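Local atomic coordinates of Iron(III) ABC transporter, periplasmic iron-compound-binding protein (Vibrio cholerae, PDB entry 3TEF), a protein that probably binds ferric catecholate siderophores in the periplasm and delivers them to an ABC transporter for iron uptake. Residues A[111-123]-A[134-146]. Sequence-based numbering, arbitrary orientation.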
# COMPACT_ATOMS: atom_id res chain seq x y z
N GLN A 111 7.82 9.74 7.51
CA GLN A 111 6.72 10.42 8.22
C GLN A 111 5.66 9.44 8.71
O GLN A 111 4.87 9.76 9.60
CB GLN A 111 6.11 11.54 7.37
CG GLN A 111 5.76 11.15 5.96
CD GLN A 111 5.29 12.33 5.14
OE1 GLN A 111 5.81 12.59 4.04
NE2 GLN A 111 4.32 13.07 5.66
N GLY A 112 5.64 8.24 8.13
CA GLY A 112 4.72 7.21 8.56
C GLY A 112 3.59 7.01 7.57
O GLY A 112 3.13 7.96 6.92
N TYR A 113 3.12 5.77 7.47
CA TYR A 113 2.07 5.43 6.50
C TYR A 113 0.83 6.32 6.58
O TYR A 113 0.39 6.88 5.57
CB TYR A 113 1.65 3.96 6.65
CG TYR A 113 0.53 3.61 5.71
CD1 TYR A 113 0.79 3.26 4.38
CD2 TYR A 113 -0.80 3.63 6.14
CE1 TYR A 113 -0.23 2.95 3.51
CE2 TYR A 113 -1.84 3.32 5.27
CZ TYR A 113 -1.54 2.98 3.96
OH TYR A 113 -2.54 2.69 3.07
N TRP A 114 0.24 6.46 7.76
CA TRP A 114 -1.05 7.16 7.85
C TRP A 114 -0.94 8.67 7.64
O TRP A 114 -1.73 9.26 6.90
CB TRP A 114 -1.82 6.78 9.12
CG TRP A 114 -3.16 7.48 9.28
CD1 TRP A 114 -3.62 8.12 10.40
CD2 TRP A 114 -4.20 7.60 8.29
NE1 TRP A 114 -4.87 8.64 10.17
CE2 TRP A 114 -5.26 8.33 8.88
CE3 TRP A 114 -4.35 7.17 6.97
CZ2 TRP A 114 -6.44 8.63 8.21
CZ3 TRP A 114 -5.53 7.47 6.28
CH2 TRP A 114 -6.56 8.20 6.91
N GLU A 115 0.06 9.31 8.25
CA GLU A 115 0.25 10.74 8.03
C GLU A 115 0.48 11.02 6.55
O GLU A 115 -0.10 11.95 6.00
CB GLU A 115 1.40 11.30 8.88
CG GLU A 115 1.23 11.11 10.38
CD GLU A 115 0.21 12.05 10.99
OE1 GLU A 115 -0.54 12.70 10.23
OE2 GLU A 115 0.17 12.15 12.25
N SER A 116 1.31 10.21 5.90
CA SER A 116 1.58 10.44 4.49
C SER A 116 0.40 10.09 3.59
O SER A 116 0.12 10.79 2.62
CB SER A 116 2.88 9.75 4.02
OG SER A 116 2.77 8.34 4.11
N THR A 117 -0.32 9.02 3.93
CA THR A 117 -1.49 8.62 3.16
C THR A 117 -2.59 9.69 3.19
O THR A 117 -3.21 9.99 2.18
CB THR A 117 -2.01 7.25 3.65
OG1 THR A 117 -1.04 6.24 3.35
CG2 THR A 117 -3.35 6.90 2.98
N GLN A 118 -2.82 10.29 4.36
CA GLN A 118 -3.73 11.43 4.47
C GLN A 118 -3.42 12.52 3.47
O GLN A 118 -4.31 13.08 2.84
CB GLN A 118 -3.65 12.06 5.86
CG GLN A 118 -4.30 11.24 6.93
CD GLN A 118 -4.08 11.88 8.29
OE1 GLN A 118 -4.44 13.04 8.50
NE2 GLN A 118 -3.46 11.14 9.20
N GLN A 119 -2.13 12.86 3.35
CA GLN A 119 -1.74 13.88 2.38
C GLN A 119 -2.01 13.42 0.96
O GLN A 119 -2.37 14.24 0.12
CB GLN A 119 -0.27 14.28 2.55
CG GLN A 119 0.10 15.51 1.74
CD GLN A 119 -0.83 16.68 2.03
OE1 GLN A 119 -1.02 17.07 3.18
NE2 GLN A 119 -1.43 17.24 0.98
N GLN A 120 -1.84 12.13 0.67
CA GLN A 120 -2.09 11.65 -0.68
C GLN A 120 -3.57 11.82 -1.01
O GLN A 120 -3.93 12.23 -2.13
CB GLN A 120 -1.68 10.17 -0.89
CG GLN A 120 -0.27 9.81 -0.43
CD GLN A 120 0.79 10.79 -0.93
OE1 GLN A 120 1.36 11.56 -0.15
NE2 GLN A 120 1.07 10.76 -2.22
N TRP A 121 -4.45 11.48 -0.06
CA TRP A 121 -5.88 11.67 -0.31
C TRP A 121 -6.21 13.16 -0.41
O TRP A 121 -6.99 13.57 -1.26
CB TRP A 121 -6.74 10.99 0.77
CG TRP A 121 -6.54 9.50 0.93
CD1 TRP A 121 -5.74 8.68 0.17
CD2 TRP A 121 -7.15 8.67 1.92
NE1 TRP A 121 -5.82 7.39 0.64
CE2 TRP A 121 -6.68 7.36 1.72
CE3 TRP A 121 -8.05 8.92 2.97
CZ2 TRP A 121 -7.08 6.29 2.53
CZ3 TRP A 121 -8.45 7.85 3.77
CH2 TRP A 121 -7.96 6.56 3.55
N ARG A 122 -5.60 13.97 0.45
CA ARG A 122 -5.82 15.41 0.37
C ARG A 122 -5.37 15.98 -0.98
O ARG A 122 -6.01 16.87 -1.53
CB ARG A 122 -5.18 16.15 1.55
CG ARG A 122 -6.01 16.02 2.83
CD ARG A 122 -5.42 16.77 4.03
NE ARG A 122 -6.33 16.62 5.17
CZ ARG A 122 -6.03 15.99 6.30
NH1 ARG A 122 -4.83 15.45 6.47
NH2 ARG A 122 -6.94 15.89 7.26
N ASN A 123 -4.28 15.43 -1.52
CA ASN A 123 -3.83 15.82 -2.85
C ASN A 123 -4.89 15.55 -3.92
O ASN A 123 -5.16 16.41 -4.77
CB ASN A 123 -2.52 15.12 -3.22
CG ASN A 123 -1.32 15.73 -2.53
OD1 ASN A 123 -1.40 16.81 -1.94
ND2 ASN A 123 -0.18 15.05 -2.61
N VAL A 134 -13.11 13.99 0.96
CA VAL A 134 -11.84 13.48 1.44
C VAL A 134 -11.73 13.66 2.95
O VAL A 134 -11.33 12.75 3.66
CB VAL A 134 -10.65 14.16 0.71
CG1 VAL A 134 -9.33 13.78 1.35
CG2 VAL A 134 -10.68 13.79 -0.76
N GLU A 135 -12.10 14.84 3.44
CA GLU A 135 -12.00 15.09 4.87
C GLU A 135 -12.93 14.17 5.68
O GLU A 135 -12.55 13.70 6.75
CB GLU A 135 -12.27 16.56 5.20
CG GLU A 135 -11.19 17.52 4.70
CD GLU A 135 -9.81 17.22 5.27
OE1 GLU A 135 -9.69 16.72 6.41
OE2 GLU A 135 -8.82 17.50 4.56
N ALA A 136 -14.13 13.93 5.17
CA ALA A 136 -15.06 13.03 5.84
C ALA A 136 -14.44 11.64 5.97
O ALA A 136 -14.51 11.02 7.03
CB ALA A 136 -16.41 12.95 5.09
N LYS A 137 -13.82 11.18 4.89
CA LYS A 137 -13.18 9.87 4.87
C LYS A 137 -12.02 9.83 5.84
O LYS A 137 -11.85 8.87 6.59
CB LYS A 137 -12.68 9.53 3.46
CG LYS A 137 -12.40 8.08 3.29
CD LYS A 137 -13.72 7.35 3.30
CE LYS A 137 -13.55 5.89 3.53
NZ LYS A 137 -14.87 5.22 3.60
N ILE A 138 -11.20 10.88 5.81
CA ILE A 138 -10.08 10.96 6.74
C ILE A 138 -10.53 10.90 8.20
O ILE A 138 -9.97 10.15 8.99
CB ILE A 138 -9.21 12.21 6.48
CG1 ILE A 138 -8.49 12.05 5.14
CG2 ILE A 138 -8.24 12.40 7.63
CD1 ILE A 138 -7.70 13.27 4.70
N GLU A 139 -11.56 11.67 8.55
CA GLU A 139 -12.05 11.67 9.92
C GLU A 139 -12.46 10.27 10.35
O GLU A 139 -12.16 9.84 11.47
CB GLU A 139 -13.22 12.65 10.08
CG GLU A 139 -13.89 12.57 11.45
CD GLU A 139 -14.72 13.80 11.78
OE1 GLU A 139 -15.03 14.58 10.84
OE2 GLU A 139 -15.06 14.01 12.96
N GLN A 140 -13.13 9.56 9.45
CA GLN A 140 -13.61 8.21 9.71
C GLN A 140 -12.44 7.25 9.98
O GLN A 140 -12.42 6.55 10.99
CB GLN A 140 -14.44 7.70 8.53
CG GLN A 140 -14.90 6.25 8.67
CD GLN A 140 -15.68 5.74 7.46
OE1 GLN A 140 -15.74 6.40 6.42
NE2 GLN A 140 -16.27 4.56 7.61
N VAL A 141 -11.48 7.25 9.08
CA VAL A 141 -10.37 6.30 9.15
C VAL A 141 -9.41 6.64 10.30
O VAL A 141 -8.90 5.75 10.98
CB VAL A 141 -9.62 6.24 7.81
CG1 VAL A 141 -8.36 5.39 7.94
CG2 VAL A 141 -10.54 5.69 6.72
N ASP A 142 -9.20 7.92 10.52
CA ASP A 142 -8.33 8.38 11.59
C ASP A 142 -8.78 7.83 12.94
O ASP A 142 -7.95 7.45 13.78
CB ASP A 142 -8.27 9.90 11.62
CG ASP A 142 -7.18 10.44 12.55
OD1 ASP A 142 -6.04 9.93 12.51
OD2 ASP A 142 -7.48 11.37 13.32
N ALA A 143 -10.09 7.78 13.16
CA ALA A 143 -10.60 7.31 14.45
C ALA A 143 -10.25 5.84 14.67
O ALA A 143 -9.96 5.43 15.79
CB ALA A 143 -12.11 7.54 14.55
N GLN A 144 -10.29 5.08 13.58
CA GLN A 144 -9.95 3.66 13.59
C GLN A 144 -8.47 3.44 13.92
O GLN A 144 -8.13 2.60 14.76
CB GLN A 144 -10.32 3.02 12.25
CG GLN A 144 -11.83 2.96 11.96
CD GLN A 144 -12.16 2.57 10.53
OE1 GLN A 144 -11.51 3.01 9.58
NE2 GLN A 144 -13.18 1.73 10.37
N PHE A 145 -7.59 4.18 13.25
CA PHE A 145 -6.17 4.16 13.58
C PHE A 145 -5.95 4.49 15.05
O PHE A 145 -5.19 3.80 15.73
CB PHE A 145 -5.40 5.17 12.73
CG PHE A 145 -4.92 4.61 11.41
CD1 PHE A 145 -3.76 3.85 11.34
CD2 PHE A 145 -5.62 4.86 10.24
CE1 PHE A 145 -3.31 3.34 10.12
CE2 PHE A 145 -5.18 4.36 9.03
CZ PHE A 145 -4.03 3.59 8.96
N LYS A 146 -6.59 5.55 15.52
CA LYS A 146 -6.36 6.03 16.88
C LYS A 146 -6.78 4.98 17.90
O LYS A 146 -6.09 4.76 18.90
CB LYS A 146 -7.11 7.34 17.13
CG LYS A 146 -6.63 8.51 16.27
CD LYS A 146 -5.20 8.90 16.60
CE LYS A 146 -4.71 10.05 15.70
NZ LYS A 146 -5.56 11.28 15.80
O HOH W 1 -3.68 11.59 12.10
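Trp114 and Trp121 of helix 113-123 pack against Ile138, Val141 and Phe145 of helix 134-146. The two segments lie on helices 113-128 and 131-154, which form an antiparallel helical hairpin; the segment axes approach to 9.9 Å at 162°. Helix 131-154 is consistent with the long helix that joins the two lobes in periplasmic binding proteins of this iron and vitamin B12 family.

Aromatic packing dominates one end. Trp114 stands with CG anti to the backbone N (chi1 180°), which carries its indole across to the partner helix. Its five-membered ring lies in an offset stack on Phe145, planes 13° apart. Val141 CG1 makes a CH-pi contact with the six-membered ring on the same face. Phe145 is also stacked with Phe185.

Trp121 fits as a knob among Val134, Lys137, Ile138 and Val141; CE3 approaches Ile138 CG1 at 3.8 Å. Its NE1 donates a hydrogen bond to Ser265 O.

A salt bridge clamps the other end. Arg122 grips Glu135 side-on, NE to OE2 at 2.7 Å and NH2 to OE1 at 3.0 Å. Both acceptors use syn lone pairs, and the guanidinium and carboxylate groups are nearly coplanar. Ile138 CD1 covers one guanidinium face, and Arg122 NH1 also donates a hydrogen bond to Gln118 OE1.

Asp142 supplies the remaining polar link. Water 1 joins its OD1 to Gln118 NE2. Lys146 NZ, one turn on in the same helix, forms a salt bridge with Asp142 OD2. Asp142 OD1 lies in the indole plane of Trp114 and accepts from NE1 at 2.9 Å; it is met on its anti side, tilted out of the carboxylate plane.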